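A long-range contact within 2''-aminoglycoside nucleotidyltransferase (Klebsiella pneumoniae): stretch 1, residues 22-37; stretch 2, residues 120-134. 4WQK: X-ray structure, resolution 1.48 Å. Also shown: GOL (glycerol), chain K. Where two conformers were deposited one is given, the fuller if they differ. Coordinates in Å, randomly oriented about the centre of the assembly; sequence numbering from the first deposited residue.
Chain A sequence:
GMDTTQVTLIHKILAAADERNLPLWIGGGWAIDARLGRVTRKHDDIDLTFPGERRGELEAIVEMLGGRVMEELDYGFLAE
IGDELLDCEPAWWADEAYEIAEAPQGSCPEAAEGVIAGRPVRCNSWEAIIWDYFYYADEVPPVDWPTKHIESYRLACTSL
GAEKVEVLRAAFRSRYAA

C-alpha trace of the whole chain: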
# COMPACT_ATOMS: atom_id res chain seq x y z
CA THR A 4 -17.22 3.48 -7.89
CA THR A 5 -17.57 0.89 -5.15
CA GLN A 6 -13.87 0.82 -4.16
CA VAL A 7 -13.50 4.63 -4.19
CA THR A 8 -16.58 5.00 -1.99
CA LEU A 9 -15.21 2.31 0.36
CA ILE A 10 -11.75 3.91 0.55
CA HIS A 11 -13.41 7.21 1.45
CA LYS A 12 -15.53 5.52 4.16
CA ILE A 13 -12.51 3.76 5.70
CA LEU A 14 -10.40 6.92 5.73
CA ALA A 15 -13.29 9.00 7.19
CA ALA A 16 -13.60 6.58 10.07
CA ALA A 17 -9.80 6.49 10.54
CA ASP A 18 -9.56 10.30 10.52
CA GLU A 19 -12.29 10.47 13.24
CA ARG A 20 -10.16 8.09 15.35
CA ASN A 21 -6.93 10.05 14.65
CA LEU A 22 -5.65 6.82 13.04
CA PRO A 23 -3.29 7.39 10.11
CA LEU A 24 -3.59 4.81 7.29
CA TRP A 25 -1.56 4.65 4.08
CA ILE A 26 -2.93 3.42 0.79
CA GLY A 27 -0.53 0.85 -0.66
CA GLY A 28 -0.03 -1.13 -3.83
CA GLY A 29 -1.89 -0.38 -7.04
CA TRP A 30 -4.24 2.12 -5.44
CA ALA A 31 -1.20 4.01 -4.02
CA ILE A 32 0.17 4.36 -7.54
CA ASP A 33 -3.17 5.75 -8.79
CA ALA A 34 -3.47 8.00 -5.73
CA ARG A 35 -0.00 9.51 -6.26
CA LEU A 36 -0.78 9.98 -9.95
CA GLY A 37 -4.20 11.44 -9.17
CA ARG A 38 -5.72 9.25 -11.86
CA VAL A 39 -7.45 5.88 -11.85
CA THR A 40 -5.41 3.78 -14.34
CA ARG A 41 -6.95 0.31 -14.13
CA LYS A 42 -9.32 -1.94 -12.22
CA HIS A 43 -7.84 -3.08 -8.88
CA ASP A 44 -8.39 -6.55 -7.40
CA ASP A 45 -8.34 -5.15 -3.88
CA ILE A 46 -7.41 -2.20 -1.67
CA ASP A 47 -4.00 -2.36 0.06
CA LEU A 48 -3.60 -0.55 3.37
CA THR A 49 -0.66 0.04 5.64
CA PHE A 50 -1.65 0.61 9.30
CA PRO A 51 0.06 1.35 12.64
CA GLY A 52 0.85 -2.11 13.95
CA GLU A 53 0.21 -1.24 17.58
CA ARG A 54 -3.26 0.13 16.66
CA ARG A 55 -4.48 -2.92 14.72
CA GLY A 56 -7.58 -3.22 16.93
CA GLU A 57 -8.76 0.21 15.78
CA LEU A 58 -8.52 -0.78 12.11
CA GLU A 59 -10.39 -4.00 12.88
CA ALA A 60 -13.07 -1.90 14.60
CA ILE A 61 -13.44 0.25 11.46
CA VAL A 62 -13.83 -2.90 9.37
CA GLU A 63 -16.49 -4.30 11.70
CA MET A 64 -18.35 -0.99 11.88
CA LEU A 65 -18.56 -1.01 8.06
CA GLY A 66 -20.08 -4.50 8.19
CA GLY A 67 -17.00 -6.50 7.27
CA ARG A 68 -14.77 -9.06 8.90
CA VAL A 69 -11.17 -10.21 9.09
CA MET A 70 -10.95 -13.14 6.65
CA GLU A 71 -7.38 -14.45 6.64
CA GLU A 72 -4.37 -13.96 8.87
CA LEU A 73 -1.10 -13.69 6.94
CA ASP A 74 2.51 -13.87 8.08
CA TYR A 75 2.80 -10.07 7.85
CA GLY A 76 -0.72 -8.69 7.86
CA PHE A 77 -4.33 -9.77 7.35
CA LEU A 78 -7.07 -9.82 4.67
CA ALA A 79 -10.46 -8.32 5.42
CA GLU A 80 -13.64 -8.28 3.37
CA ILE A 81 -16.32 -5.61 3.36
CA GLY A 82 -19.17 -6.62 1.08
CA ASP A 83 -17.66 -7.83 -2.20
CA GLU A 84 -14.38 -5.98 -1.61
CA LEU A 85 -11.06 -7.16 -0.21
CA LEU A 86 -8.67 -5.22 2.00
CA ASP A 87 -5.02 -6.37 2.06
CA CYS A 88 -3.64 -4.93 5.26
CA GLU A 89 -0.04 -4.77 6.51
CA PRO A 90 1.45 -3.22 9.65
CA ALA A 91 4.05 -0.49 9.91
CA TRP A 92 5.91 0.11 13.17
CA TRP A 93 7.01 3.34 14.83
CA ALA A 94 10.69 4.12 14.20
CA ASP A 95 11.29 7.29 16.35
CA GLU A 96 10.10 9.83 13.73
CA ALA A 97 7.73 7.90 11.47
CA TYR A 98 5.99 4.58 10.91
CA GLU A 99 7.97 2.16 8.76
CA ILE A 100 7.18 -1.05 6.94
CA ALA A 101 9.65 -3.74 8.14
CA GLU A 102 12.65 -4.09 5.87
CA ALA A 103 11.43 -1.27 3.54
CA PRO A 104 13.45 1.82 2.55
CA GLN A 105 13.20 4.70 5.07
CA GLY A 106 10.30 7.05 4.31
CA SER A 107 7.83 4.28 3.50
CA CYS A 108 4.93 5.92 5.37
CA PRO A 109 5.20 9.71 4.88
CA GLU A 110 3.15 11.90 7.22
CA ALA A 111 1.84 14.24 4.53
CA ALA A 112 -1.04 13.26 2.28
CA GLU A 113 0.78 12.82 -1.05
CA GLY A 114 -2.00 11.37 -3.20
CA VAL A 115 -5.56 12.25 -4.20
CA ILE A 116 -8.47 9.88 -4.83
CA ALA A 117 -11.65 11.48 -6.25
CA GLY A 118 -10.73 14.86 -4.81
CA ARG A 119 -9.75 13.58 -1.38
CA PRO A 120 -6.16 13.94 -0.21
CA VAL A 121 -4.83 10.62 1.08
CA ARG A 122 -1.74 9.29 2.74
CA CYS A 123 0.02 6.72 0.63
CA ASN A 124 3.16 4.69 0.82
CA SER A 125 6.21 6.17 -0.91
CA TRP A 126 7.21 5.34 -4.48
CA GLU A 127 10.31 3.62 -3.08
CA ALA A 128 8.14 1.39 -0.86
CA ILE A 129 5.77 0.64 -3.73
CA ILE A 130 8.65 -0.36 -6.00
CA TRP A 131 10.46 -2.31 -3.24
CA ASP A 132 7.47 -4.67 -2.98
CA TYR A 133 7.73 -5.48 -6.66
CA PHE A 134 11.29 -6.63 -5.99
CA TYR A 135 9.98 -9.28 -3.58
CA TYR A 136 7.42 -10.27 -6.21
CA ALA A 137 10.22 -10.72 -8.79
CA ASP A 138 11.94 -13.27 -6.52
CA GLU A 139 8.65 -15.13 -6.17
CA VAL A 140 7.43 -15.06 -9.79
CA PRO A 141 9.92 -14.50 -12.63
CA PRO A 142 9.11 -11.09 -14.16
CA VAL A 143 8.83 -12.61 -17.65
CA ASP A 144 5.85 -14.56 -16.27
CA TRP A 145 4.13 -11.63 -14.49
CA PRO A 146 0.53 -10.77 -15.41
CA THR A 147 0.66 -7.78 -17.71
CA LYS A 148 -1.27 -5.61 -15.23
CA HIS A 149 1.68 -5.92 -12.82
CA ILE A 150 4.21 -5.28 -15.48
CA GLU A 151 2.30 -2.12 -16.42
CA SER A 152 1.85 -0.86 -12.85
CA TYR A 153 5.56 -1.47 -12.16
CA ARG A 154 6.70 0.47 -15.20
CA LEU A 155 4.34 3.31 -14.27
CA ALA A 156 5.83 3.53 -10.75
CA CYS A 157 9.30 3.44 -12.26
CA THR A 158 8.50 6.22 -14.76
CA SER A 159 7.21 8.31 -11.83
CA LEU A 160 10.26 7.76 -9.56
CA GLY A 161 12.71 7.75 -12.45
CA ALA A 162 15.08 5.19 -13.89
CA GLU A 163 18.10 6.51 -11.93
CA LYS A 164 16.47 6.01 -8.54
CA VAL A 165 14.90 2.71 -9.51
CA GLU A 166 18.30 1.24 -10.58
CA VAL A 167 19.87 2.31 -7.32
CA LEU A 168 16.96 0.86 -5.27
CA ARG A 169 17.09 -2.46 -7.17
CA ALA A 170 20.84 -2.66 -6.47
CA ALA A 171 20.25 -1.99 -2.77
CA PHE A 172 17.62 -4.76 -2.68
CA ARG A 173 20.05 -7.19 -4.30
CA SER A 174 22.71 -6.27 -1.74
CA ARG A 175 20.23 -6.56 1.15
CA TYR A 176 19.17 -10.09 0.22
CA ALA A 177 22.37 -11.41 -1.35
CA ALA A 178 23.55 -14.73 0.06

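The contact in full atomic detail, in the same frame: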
# COMPACT_ATOMS: atom_id res chain seq x y z
N LEU A 22 -6.37 8.03 13.42
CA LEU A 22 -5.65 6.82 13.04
C LEU A 22 -5.11 7.03 11.63
O LEU A 22 -5.90 7.09 10.68
CB LEU A 22 -6.57 5.61 13.07
CG LEU A 22 -5.89 4.34 12.58
CD1 LEU A 22 -4.88 3.88 13.64
CD2 LEU A 22 -6.98 3.29 12.34
N PRO A 23 -3.80 7.26 11.49
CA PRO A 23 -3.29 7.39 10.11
C PRO A 23 -3.30 6.03 9.40
O PRO A 23 -3.01 5.00 10.01
CB PRO A 23 -1.86 7.92 10.31
CG PRO A 23 -1.45 7.27 11.65
CD PRO A 23 -2.73 7.29 12.51
N LEU A 24 -3.64 6.01 8.11
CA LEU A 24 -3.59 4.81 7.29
C LEU A 24 -3.01 5.23 5.95
O LEU A 24 -3.34 6.31 5.45
CB LEU A 24 -4.97 4.18 7.07
CG LEU A 24 -5.73 3.68 8.31
CD1 LEU A 24 -7.14 3.30 7.85
CD2 LEU A 24 -5.00 2.49 8.93
N TRP A 25 -2.17 4.36 5.39
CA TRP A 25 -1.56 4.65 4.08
C TRP A 25 -2.13 3.71 3.04
O TRP A 25 -2.14 2.49 3.23
CB TRP A 25 -0.04 4.48 4.14
CG TRP A 25 0.62 5.57 4.94
CD1 TRP A 25 1.24 6.68 4.45
CD2 TRP A 25 0.73 5.63 6.38
NE1 TRP A 25 1.69 7.47 5.50
CE2 TRP A 25 1.38 6.86 6.69
CE3 TRP A 25 0.34 4.78 7.42
CZ2 TRP A 25 1.68 7.24 8.00
CZ3 TRP A 25 0.61 5.18 8.74
CH2 TRP A 25 1.27 6.40 9.00
N ILE A 26 -2.61 4.27 1.94
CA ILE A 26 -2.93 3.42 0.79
C ILE A 26 -1.65 2.86 0.23
O ILE A 26 -0.65 3.58 0.08
CB ILE A 26 -3.67 4.23 -0.29
CG1 ILE A 26 -4.87 4.98 0.32
CG2 ILE A 26 -4.06 3.36 -1.51
CD1 ILE A 26 -5.85 4.08 0.88
N GLY A 27 -1.68 1.56 -0.11
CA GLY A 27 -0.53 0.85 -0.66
C GLY A 27 -0.80 0.28 -2.05
O GLY A 27 -1.90 0.47 -2.58
N GLY A 28 0.19 -0.36 -2.63
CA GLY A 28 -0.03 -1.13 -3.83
C GLY A 28 -0.60 -0.32 -4.99
O GLY A 28 -0.27 0.85 -5.17
N GLY A 29 -1.44 -0.96 -5.80
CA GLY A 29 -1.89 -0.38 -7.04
C GLY A 29 -2.70 0.88 -6.80
O GLY A 29 -2.61 1.85 -7.55
N TRP A 30 -3.51 0.90 -5.74
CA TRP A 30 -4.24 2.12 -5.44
C TRP A 30 -3.30 3.27 -5.01
O TRP A 30 -3.62 4.42 -5.26
CB TRP A 30 -5.30 1.87 -4.34
CG TRP A 30 -6.66 1.63 -4.92
CD1 TRP A 30 -7.35 0.46 -4.90
CD2 TRP A 30 -7.46 2.57 -5.63
NE1 TRP A 30 -8.57 0.63 -5.54
CE2 TRP A 30 -8.67 1.92 -5.98
CE3 TRP A 30 -7.29 3.91 -5.97
CZ2 TRP A 30 -9.69 2.56 -6.71
CZ3 TRP A 30 -8.29 4.55 -6.69
CH2 TRP A 30 -9.48 3.87 -7.05
N ALA A 31 -2.15 2.94 -4.41
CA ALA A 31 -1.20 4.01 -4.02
C ALA A 31 -0.60 4.65 -5.24
O ALA A 31 -0.38 5.91 -5.29
CB ALA A 31 -0.09 3.49 -3.14
N ILE A 32 -0.32 3.83 -6.26
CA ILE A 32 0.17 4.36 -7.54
C ILE A 32 -0.87 5.33 -8.15
O ILE A 32 -0.53 6.45 -8.52
CB ILE A 32 0.49 3.22 -8.54
CG1 ILE A 32 1.60 2.34 -7.94
CG2 ILE A 32 0.85 3.76 -9.94
CD1 ILE A 32 1.85 1.06 -8.73
N ASP A 33 -2.13 4.91 -8.20
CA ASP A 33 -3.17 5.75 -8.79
C ASP A 33 -3.40 6.99 -7.94
O ASP A 33 -3.62 8.07 -8.51
CB ASP A 33 -4.47 4.97 -8.95
CG ASP A 33 -4.44 4.02 -10.15
OD1 ASP A 33 -3.36 3.83 -10.80
OD2 ASP A 33 -5.52 3.47 -10.48
N ALA A 34 -3.29 6.84 -6.62
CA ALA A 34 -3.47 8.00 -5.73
C ALA A 34 -2.35 9.03 -5.96
O ALA A 34 -2.62 10.24 -6.07
CB ALA A 34 -3.54 7.55 -4.32
N ARG A 35 -1.09 8.58 -6.02
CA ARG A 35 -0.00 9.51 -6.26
C ARG A 35 -0.12 10.16 -7.63
O ARG A 35 0.26 11.33 -7.83
CB ARG A 35 1.36 8.79 -6.15
CG ARG A 35 1.71 8.52 -4.71
CD ARG A 35 3.14 8.00 -4.52
NE ARG A 35 3.35 7.93 -3.09
CZ ARG A 35 3.79 8.95 -2.34
NH1 ARG A 35 4.13 10.11 -2.91
NH2 ARG A 35 3.88 8.79 -1.03
N LEU A 36 -0.59 9.40 -8.63
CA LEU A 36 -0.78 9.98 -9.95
C LEU A 36 -2.00 10.93 -10.04
O LEU A 36 -2.06 11.81 -10.90
CB LEU A 36 -0.93 8.89 -11.02
CG LEU A 36 0.34 8.05 -11.11
CD1 LEU A 36 0.03 6.92 -12.04
CD2 LEU A 36 1.49 8.87 -11.67
N GLY A 37 -2.95 10.71 -9.13
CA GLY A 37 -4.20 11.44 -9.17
C GLY A 37 -5.09 11.00 -10.30
O GLY A 37 -5.87 11.80 -10.82
N PRO A 120 -7.57 14.25 -0.51
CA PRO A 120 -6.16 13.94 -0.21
C PRO A 120 -6.05 12.70 0.66
O PRO A 120 -6.87 12.46 1.58
CB PRO A 120 -5.67 15.18 0.54
CG PRO A 120 -6.65 16.27 0.12
CD PRO A 120 -7.99 15.52 0.09
N VAL A 121 -5.04 11.87 0.37
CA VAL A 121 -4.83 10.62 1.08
C VAL A 121 -3.37 10.39 1.33
O VAL A 121 -2.52 10.70 0.48
CB VAL A 121 -5.39 9.37 0.35
CG1 VAL A 121 -6.90 9.50 0.10
CG2 VAL A 121 -4.66 9.10 -1.02
N ARG A 122 -3.07 9.86 2.50
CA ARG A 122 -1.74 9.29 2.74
C ARG A 122 -1.54 8.05 1.88
O ARG A 122 -2.41 7.20 1.78
CB ARG A 122 -1.56 8.97 4.22
CG ARG A 122 -1.51 10.21 5.15
CD ARG A 122 -1.07 9.80 6.54
NE ARG A 122 -0.88 10.95 7.45
CZ ARG A 122 -1.78 11.35 8.35
NH1 ARG A 122 -2.93 10.70 8.50
NH2 ARG A 122 -1.48 12.38 9.15
N CYS A 123 -0.32 7.91 1.38
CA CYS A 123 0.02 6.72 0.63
C CYS A 123 1.48 6.40 0.80
O CYS A 123 2.30 7.27 1.05
CB CYS A 123 -0.37 6.89 -0.83
SG CYS A 123 0.01 8.52 -1.55
N ASN A 124 1.78 5.10 0.67
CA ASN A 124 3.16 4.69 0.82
C ASN A 124 4.01 5.37 -0.27
O ASN A 124 3.51 5.72 -1.35
CB ASN A 124 3.27 3.17 0.73
CG ASN A 124 2.66 2.51 1.93
OD1 ASN A 124 1.75 1.69 1.82
ND2 ASN A 124 3.14 2.88 3.11
N SER A 125 5.29 5.51 0.01
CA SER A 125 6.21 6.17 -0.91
C SER A 125 6.43 5.36 -2.20
O SER A 125 6.20 4.15 -2.24
CB SER A 125 7.54 6.39 -0.23
OG SER A 125 8.14 5.11 -0.01
N TRP A 126 6.83 6.05 -3.26
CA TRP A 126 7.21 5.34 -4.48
C TRP A 126 8.26 4.29 -4.18
O TRP A 126 8.19 3.18 -4.74
CB TRP A 126 7.74 6.29 -5.56
CG TRP A 126 6.73 7.16 -6.23
CD1 TRP A 126 6.72 8.53 -6.24
CD2 TRP A 126 5.64 6.74 -7.06
NE1 TRP A 126 5.67 8.98 -7.02
CE2 TRP A 126 4.99 7.89 -7.52
CE3 TRP A 126 5.14 5.49 -7.44
CZ2 TRP A 126 3.87 7.83 -8.37
CZ3 TRP A 126 4.05 5.44 -8.28
CH2 TRP A 126 3.39 6.59 -8.69
N GLU A 127 9.25 4.61 -3.34
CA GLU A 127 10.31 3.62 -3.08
C GLU A 127 9.73 2.37 -2.42
O GLU A 127 10.14 1.25 -2.76
CB GLU A 127 11.39 4.27 -2.19
CG GLU A 127 12.18 5.33 -2.89
CD GLU A 127 11.51 6.76 -2.86
OE1 GLU A 127 10.30 6.99 -2.51
OE2 GLU A 127 12.24 7.70 -3.23
N ALA A 128 8.79 2.53 -1.48
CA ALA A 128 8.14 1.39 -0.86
C ALA A 128 7.31 0.58 -1.83
O ALA A 128 7.29 -0.65 -1.78
CB ALA A 128 7.26 1.85 0.34
N ILE A 129 6.59 1.29 -2.71
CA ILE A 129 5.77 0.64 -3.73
C ILE A 129 6.65 -0.23 -4.63
O ILE A 129 6.38 -1.43 -4.89
CB ILE A 129 5.01 1.69 -4.54
CG1 ILE A 129 3.97 2.37 -3.65
CG2 ILE A 129 4.36 1.11 -5.80
CD1 ILE A 129 3.36 3.64 -4.29
N ILE A 130 7.76 0.34 -5.08
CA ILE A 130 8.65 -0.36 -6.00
C ILE A 130 9.40 -1.50 -5.28
O ILE A 130 9.56 -2.59 -5.85
CB ILE A 130 9.62 0.66 -6.63
CG1 ILE A 130 8.82 1.56 -7.56
CG2 ILE A 130 10.75 -0.04 -7.40
CD1 ILE A 130 9.56 2.76 -8.00
N TRP A 131 9.82 -1.28 -4.03
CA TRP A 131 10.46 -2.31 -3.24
C TRP A 131 9.63 -3.60 -3.19
O TRP A 131 10.18 -4.70 -3.28
CB TRP A 131 10.69 -1.78 -1.83
CG TRP A 131 11.60 -2.54 -0.93
CD1 TRP A 131 11.23 -3.37 0.11
CD2 TRP A 131 13.03 -2.48 -0.91
NE1 TRP A 131 12.35 -3.82 0.77
CE2 TRP A 131 13.47 -3.32 0.15
CE3 TRP A 131 14.00 -1.83 -1.69
CZ2 TRP A 131 14.82 -3.49 0.45
CZ3 TRP A 131 15.32 -2.00 -1.40
CH2 TRP A 131 15.74 -2.82 -0.32
N ASP A 132 8.31 -3.47 -3.03
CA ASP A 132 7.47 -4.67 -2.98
C ASP A 132 7.47 -5.44 -4.27
O ASP A 132 7.33 -6.67 -4.28
CB ASP A 132 6.03 -4.31 -2.61
CG ASP A 132 5.71 -4.65 -1.18
OD1 ASP A 132 6.57 -5.28 -0.51
OD2 ASP A 132 4.63 -4.26 -0.70
N TYR A 133 7.59 -4.75 -5.41
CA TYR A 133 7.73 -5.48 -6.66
C TYR A 133 9.03 -6.29 -6.72
O TYR A 133 9.09 -7.31 -7.39
CB TYR A 133 7.71 -4.55 -7.88
CG TYR A 133 6.34 -4.04 -8.23
CD1 TYR A 133 5.45 -4.80 -8.96
CD2 TYR A 133 5.94 -2.78 -7.81
CE1 TYR A 133 4.16 -4.30 -9.26
CE2 TYR A 133 4.68 -2.27 -8.11
CZ TYR A 133 3.81 -3.04 -8.83
OH TYR A 133 2.57 -2.49 -9.09
N PHE A 134 10.06 -5.86 -6.00
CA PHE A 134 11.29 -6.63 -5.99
C PHE A 134 11.09 -7.98 -5.28
O PHE A 134 11.61 -9.00 -5.74
CB PHE A 134 12.44 -5.84 -5.32
CG PHE A 134 12.78 -4.55 -6.04
CD1 PHE A 134 12.51 -4.36 -7.39
CD2 PHE A 134 13.42 -3.53 -5.33
CE1 PHE A 134 12.85 -3.15 -8.03
CE2 PHE A 134 13.76 -2.32 -5.97
CZ PHE A 134 13.50 -2.16 -7.31
C1 GOL K . 3.37 -1.56 -1.41
O1 GOL K . 2.88 -0.75 -2.44
C2 GOL K . 2.53 -1.21 -0.21
O2 GOL K . 1.53 -2.21 -0.09
C3 GOL K . 3.50 -1.12 0.96
O3 GOL K . 4.35 -2.25 1.06
O HOH W 1 -4.37 8.76 7.11
O HOH W 2 -4.79 6.94 3.20

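The contact has a short backbone clasp at one end and a packed pair of helices at the other, with one arginine tying them together. The clasp is a single bridge between Ile-26 and Cys-123: Ile-26 N donates to Arg-122 O at 2.9 Å, and Asn-124 N donates to Ile-26 O, also at 2.9 Å. This fixes the register, and the side chains are arranged around it.

Arg-35 is the most heavily covered residue here. Its chi1 is m and its chi2 and chi3 are both t, so the chain runs extended from the helix and delivers the guanidinium to the backbone where stretch 2 turns from the bridge into its helix. There NE donates to Asn-124 O at 2.8 Å and NH2 to Cys-123 O at 3.0 Å; a second NH2 bond to Asn-124 O is weak. Across this contact the acceptors are backbone carbonyls, so the arginine here is held by the path of the backbone; NH1 and NH2 are also bonded elsewhere in the structure. Cys-123 SG lies over one face of the guanidinium and Trp-126 N over the opposite face. The aliphatic part is used as well: Arg-35 CD sits 3.6 Å from the centroid of the Trp-126 five-membered ring, over its face. The Arg-35 CZ is 5.1 Å from that centroid, at most a weak attraction, so the stem makes the close contact with the indole.

The CA-to-CB bond of Trp-126 points sideways to stretch 1, but its m rotamer (chi2 120°) brings the ring nearer, where Leu-36 CG meets its edge at 4.2 Å from CH2. Just before it, Ser-125 takes chi1 p, placing OG 3.0 Å from Ala-128 N, whose bond it accepts as the N-cap.

Between the helices, which run at 147° with axes 10.3 Å apart at closest, the packing is apolar: Ile-129, m and t, points toward stretch 1; its CD1 reaches Ala-31 CB at 3.6 Å and its CG2 lies 3.7 Å from Ile-32 CG1. Ile-32 has the same rotamer, and its CD1 comes 3.6 Å from Tyr-133 OH. Outside the helix pair, Ala-34 CB packs on Val-121 CG2 at 3.8 Å.

Arg-122 repeats the use of an arginine stem: its CB lies over the face of Trp-25, 3.9 Å from the five-membered ring centroid, while its extended chain brings the guanidinium face over Pro-23 CB, 3.5 Å from NH1. Water 1 accepts from both Arg-122 NH1 (2.8 Å) and Leu-24 N (3.0 Å).

Gly-27 leaves room for the glycerol: an ideal CB there would be 2.6 Å from GOL O2, a clash.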